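PDB 2QG7: ethanolamine kinase Pv091845 from Plasmodium vivax, which probably phosphorylates ethanolamine, the first step in making phosphatidylethanolamine from ethanolamine, as a member of the choline/ethanolamine kinase family. Local coordinates for residues Ile415-Leu426 and Phe438-Ser449. Sequence-based numbering, arbitrary orientation.
Sequences ICSHINWGLWSL and FINYGMTRLTAS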
loop_
_atom_site.group_PDB
_atom_site.type_symbol
_atom_site.label_atom_id
_atom_site.label_comp_id
_atom_site.label_asym_id
_atom_site.label_seq_id
_atom_site.Cartn_x
_atom_site.Cartn_y
_atom_site.Cartn_z
ATOM N N ILE D 415 14.119 11.080 1.884
ATOM C CA ILE D 415 12.879 11.818 1.641
ATOM C C ILE D 415 12.804 12.447 0.264
ATOM O O ILE D 415 11.733 12.542 -0.333
ATOM C CB ILE D 415 12.646 12.942 2.686
ATOM C CG1 ILE D 415 12.490 12.335 4.101
ATOM C CG2 ILE D 415 11.351 13.719 2.344
ATOM C CD1 ILE D 415 12.868 13.381 5.145
ATOM N N CYS D 416 13.935 12.911 -0.207
ATOM C CA CYS D 416 14.054 13.486 -1.552
ATOM C C CYS D 416 13.711 12.437 -2.674
ATOM O O CYS D 416 13.030 12.710 -3.658
ATOM C CB CYS D 416 15.495 14.007 -1.704
ATOM S SG CYS D 416 15.750 14.811 -3.248
ATOM N N SER D 417 14.230 11.237 -2.494
ATOM C CA SER D 417 13.933 10.102 -3.329
ATOM C C SER D 417 12.430 9.692 -3.266
ATOM O O SER D 417 11.845 9.357 -4.287
ATOM C CB SER D 417 14.810 8.947 -2.839
ATOM O OG SER D 417 14.437 7.747 -3.449
ATOM N N HIS D 418 11.815 9.740 -2.076
ATOM C CA HIS D 418 10.357 9.561 -1.945
ATOM C C HIS D 418 9.511 10.571 -2.727
ATOM O O HIS D 418 8.548 10.204 -3.382
ATOM C CB HIS D 418 9.942 9.589 -0.469
ATOM C CG HIS D 418 10.459 8.441 0.317
ATOM N ND1 HIS D 418 10.374 7.138 -0.132
ATOM C CD2 HIS D 418 11.065 8.390 1.527
ATOM C CE1 HIS D 418 10.889 6.323 0.778
ATOM N NE2 HIS D 418 11.315 7.059 1.796
ATOM N N ILE D 419 9.849 11.846 -2.622
ATOM C CA ILE D 419 9.122 12.870 -3.317
ATOM C C ILE D 419 9.274 12.753 -4.820
ATOM O O ILE D 419 8.295 12.851 -5.566
ATOM C CB ILE D 419 9.516 14.280 -2.798
ATOM C CG1 ILE D 419 9.107 14.395 -1.319
ATOM C CG2 ILE D 419 8.874 15.364 -3.653
ATOM C CD1 ILE D 419 9.653 15.636 -0.542
ATOM N N ASN D 420 10.501 12.541 -5.269
ATOM C CA ASN D 420 10.788 12.348 -6.687
ATOM C C ASN D 420 9.951 11.226 -7.305
ATOM O O ASN D 420 9.326 11.414 -8.347
ATOM C CB ASN D 420 12.303 12.083 -6.904
ATOM C CG ASN D 420 12.675 11.997 -8.379
ATOM O OD1 ASN D 420 12.727 13.002 -9.081
ATOM N ND2 ASN D 420 12.899 10.784 -8.859
ATOM N N TRP D 421 9.969 10.052 -6.699
ATOM C CA TRP D 421 9.277 8.924 -7.277
ATOM C C TRP D 421 7.784 8.903 -6.993
ATOM O O TRP D 421 7.047 8.269 -7.736
ATOM C CB TRP D 421 9.934 7.602 -6.886
ATOM C CG TRP D 421 11.255 7.428 -7.611
ATOM C CD1 TRP D 421 12.498 7.528 -7.066
ATOM C CD2 TRP D 421 11.453 7.216 -9.020
ATOM N NE1 TRP D 421 13.447 7.348 -8.037
ATOM C CE2 TRP D 421 12.841 7.169 -9.243
ATOM C CE3 TRP D 421 10.586 7.053 -10.117
ATOM C CZ2 TRP D 421 13.397 6.957 -10.508
ATOM C CZ3 TRP D 421 11.142 6.844 -11.390
ATOM C CH2 TRP D 421 12.530 6.805 -11.576
ATOM N N GLY D 422 7.354 9.585 -5.913
ATOM C CA GLY D 422 5.948 9.892 -5.706
ATOM C C GLY D 422 5.314 10.698 -6.827
ATOM O O GLY D 422 4.228 10.380 -7.250
ATOM N N LEU D 423 5.979 11.766 -7.274
ATOM C CA LEU D 423 5.417 12.672 -8.246
ATOM C C LEU D 423 5.537 12.086 -9.624
ATOM O O LEU D 423 4.654 12.281 -10.449
ATOM C CB LEU D 423 6.122 14.014 -8.212
ATOM C CG LEU D 423 6.136 14.884 -6.962
ATOM C CD1 LEU D 423 7.061 16.084 -7.176
ATOM C CD2 LEU D 423 4.716 15.279 -6.495
ATOM N N TRP D 424 6.630 11.379 -9.892
ATOM C CA TRP D 424 6.779 10.660 -11.143
ATOM C C TRP D 424 5.650 9.654 -11.335
ATOM O O TRP D 424 5.031 9.581 -12.394
ATOM C CB TRP D 424 8.133 9.917 -11.155
ATOM C CG TRP D 424 8.347 9.072 -12.354
ATOM C CD1 TRP D 424 8.830 9.481 -13.571
ATOM C CD2 TRP D 424 8.061 7.669 -12.477
ATOM N NE1 TRP D 424 8.894 8.402 -14.434
ATOM C CE2 TRP D 424 8.408 7.285 -13.799
ATOM C CE3 TRP D 424 7.535 6.699 -11.603
ATOM C CZ2 TRP D 424 8.239 5.978 -14.270
ATOM C CZ3 TRP D 424 7.362 5.426 -12.053
ATOM C CH2 TRP D 424 7.753 5.053 -13.392
ATOM N N SER D 425 5.418 8.850 -10.310
ATOM C CA SER D 425 4.389 7.812 -10.371
ATOM C C SER D 425 2.963 8.353 -10.525
ATOM O O SER D 425 2.159 7.811 -11.261
ATOM C CB SER D 425 4.477 6.909 -9.163
ATOM O OG SER D 425 3.766 5.719 -9.463
ATOM N N LEU D 426 2.674 9.441 -9.845
ATOM C CA LEU D 426 1.389 10.093 -10.007
ATOM C C LEU D 426 1.200 10.619 -11.437
ATOM O O LEU D 426 0.093 10.492 -11.998
ATOM C CB LEU D 426 1.206 11.214 -8.976
ATOM C CG LEU D 426 0.892 10.774 -7.548
ATOM C CD1 LEU D 426 0.809 11.999 -6.604
ATOM C CD2 LEU D 426 -0.409 9.927 -7.439
ATOM N N PHE D 438 0.357 2.809 -10.560
ATOM C CA PHE D 438 0.990 4.102 -10.400
ATOM C C PHE D 438 0.455 5.010 -9.289
ATOM O O PHE D 438 1.248 5.634 -8.582
ATOM C CB PHE D 438 0.962 4.854 -11.721
ATOM C CG PHE D 438 1.875 4.278 -12.772
ATOM C CD1 PHE D 438 1.356 3.682 -13.924
ATOM C CD2 PHE D 438 3.267 4.342 -12.632
ATOM C CE1 PHE D 438 2.212 3.142 -14.928
ATOM C CE2 PHE D 438 4.129 3.805 -13.614
ATOM C CZ PHE D 438 3.592 3.200 -14.771
ATOM N N ILE D 439 -0.867 5.123 -9.150
ATOM C CA ILE D 439 -1.481 6.032 -8.159
ATOM C C ILE D 439 -1.172 5.621 -6.718
ATOM O O ILE D 439 -0.787 6.452 -5.906
ATOM C CB ILE D 439 -3.023 6.092 -8.322
ATOM C CG1 ILE D 439 -3.410 6.483 -9.763
ATOM C CG2 ILE D 439 -3.667 6.969 -7.221
ATOM C CD1 ILE D 439 -2.886 7.831 -10.245
ATOM N N ASN D 440 -1.386 4.345 -6.415
ATOM C CA ASN D 440 -1.158 3.807 -5.124
ATOM C C ASN D 440 0.336 3.788 -4.784
ATOM O O ASN D 440 0.721 4.039 -3.624
ATOM C CB ASN D 440 -1.721 2.373 -5.051
ATOM C CG ASN D 440 -3.199 2.336 -4.631
ATOM O OD1 ASN D 440 -4.054 1.780 -5.333
ATOM N ND2 ASN D 440 -3.495 2.937 -3.486
ATOM N N TYR D 441 1.161 3.452 -5.785
ATOM C CA TYR D 441 2.590 3.440 -5.583
ATOM C C TYR D 441 3.073 4.853 -5.345
ATOM O O TYR D 441 3.902 5.042 -4.476
ATOM C CB TYR D 441 3.357 2.801 -6.758
ATOM C CG TYR D 441 4.855 2.838 -6.578
ATOM C CD1 TYR D 441 5.492 1.944 -5.719
ATOM C CD2 TYR D 441 5.642 3.780 -7.259
ATOM C CE1 TYR D 441 6.855 1.975 -5.550
ATOM C CE2 TYR D 441 7.017 3.815 -7.081
ATOM C CZ TYR D 441 7.618 2.902 -6.241
ATOM O OH TYR D 441 9.003 2.926 -6.055
ATOM N N GLY D 442 2.545 5.810 -6.105
ATOM C CA GLY D 442 2.849 7.249 -5.956
ATOM C C GLY D 442 2.512 7.814 -4.593
ATOM O O GLY D 442 3.288 8.581 -3.999
ATOM N N MET D 443 1.353 7.413 -4.074
ATOM C CA MET D 443 0.817 7.873 -2.794
ATOM C C MET D 443 1.548 7.250 -1.645
ATOM O O MET D 443 1.731 7.892 -0.644
ATOM C CB MET D 443 -0.698 7.562 -2.678
ATOM C CG MET D 443 -1.567 8.377 -3.610
ATOM S SD MET D 443 -1.348 10.173 -3.344
ATOM C CE MET D 443 -2.003 10.385 -1.675
ATOM N N THR D 444 1.934 5.991 -1.787
ATOM C CA THR D 444 2.762 5.309 -0.818
ATOM C C THR D 444 4.156 5.951 -0.672
ATOM O O THR D 444 4.628 6.097 0.468
ATOM C CB THR D 444 2.927 3.805 -1.159
ATOM O OG1 THR D 444 1.638 3.220 -1.389
ATOM C CG2 THR D 444 3.632 3.055 -0.031
ATOM N N ARG D 445 4.791 6.329 -1.798
ATOM C CA ARG D 445 6.074 7.057 -1.760
ATOM C C ARG D 445 5.922 8.422 -1.090
ATOM O O ARG D 445 6.747 8.775 -0.278
ATOM C CB ARG D 445 6.734 7.246 -3.147
ATOM C CG ARG D 445 7.094 6.001 -3.894
ATOM C CD ARG D 445 7.935 5.036 -3.083
ATOM N NE ARG D 445 9.217 5.642 -2.674
ATOM C CZ ARG D 445 10.336 5.623 -3.403
ATOM N NH1 ARG D 445 11.410 6.191 -2.912
ATOM N NH2 ARG D 445 10.397 5.030 -4.609
ATOM N N LEU D 446 4.891 9.182 -1.462
ATOM C CA LEU D 446 4.603 10.475 -0.852
ATOM C C LEU D 446 4.289 10.382 0.622
ATOM O O LEU D 446 4.639 11.296 1.349
ATOM C CB LEU D 446 3.455 11.184 -1.549
ATOM C CG LEU D 446 3.786 11.835 -2.905
ATOM C CD1 LEU D 446 2.577 12.624 -3.447
ATOM C CD2 LEU D 446 5.051 12.747 -2.882
ATOM N N THR D 447 3.625 9.297 1.054
ATOM C CA THR D 447 3.352 9.008 2.459
ATOM C C THR D 447 4.686 8.786 3.195
ATOM O O THR D 447 4.870 9.273 4.316
ATOM C CB THR D 447 2.413 7.747 2.623
ATOM O OG1 THR D 447 1.160 7.970 1.965
ATOM C CG2 THR D 447 2.107 7.435 4.054
ATOM N N ALA D 448 5.582 8.001 2.572
ATOM C CA ALA D 448 6.925 7.734 3.097
ATOM C C ALA D 448 7.746 8.997 3.330
ATOM O O ALA D 448 8.563 9.006 4.232
ATOM C CB ALA D 448 7.669 6.774 2.210
ATOM N N SER D 449 7.532 10.041 2.536
ATOM C CA SER D 449 8.214 11.289 2.718
ATOM C C SER D 449 7.768 12.037 3.974
ATOM O O SER D 449 8.515 12.860 4.502
ATOM C CB SER D 449 8.035 12.182 1.513
ATOM O OG SER D 449 6.711 12.671 1.443
#
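F438 meets W424 and S425 at one end of an antiparallel helix pair in this protein-kinase-like fold, a worked example of how two glycines let helices pack closely: the axes of 415-426 and 438-448 approach to 7.5 Å. The edge of the F438 ring is turned toward the face of the six-membered ring of W424 in an offset edge-to-face pair, planes 71° apart. At the edge of the same F438 ring, in its plane, S425 OG, anti to its own backbone N (chi1 -162°), donates to a lone pair of F438 O at 2.7 Å; that carbonyl also accepts the helical bond from G442 N, so two donors grip it. The Y441 ring presents its edge to S425, while its hydroxyl takes a hydrogen bond from R445 NH2.

At G442 the backbones come together, G422 CA lying 3.4 Å from G442 O. Beside this glycine, L426 fits as a knob among I439, G442, M443 and L446. M443 also packs against T447 of the second subunit.

R445 is the answering knob, set among S417, H418, W421 and G422. Bends at chi2 and chi3 curl its chain, and W421 CB sits over one face of the guanidinium, 3.5 Å from R445 NH2. S417 OG, whose stronger partner is N366, receives only a weak bond from R445 NH1. R445 NE, lying in the plane of the H418 imidazole, donates to H418 ND1 at 3.2 Å with an N-H...N angle of 152°. Next along the helix, L446 CD1 touches L426 CD1 at 3.7 Å. A448 CB stands over the centre of the H418 ring, 3.5 Å from its centroid. S449 CB closes the far end, packing against I419 CG1 and lying 3.7 Å from I415 CG2.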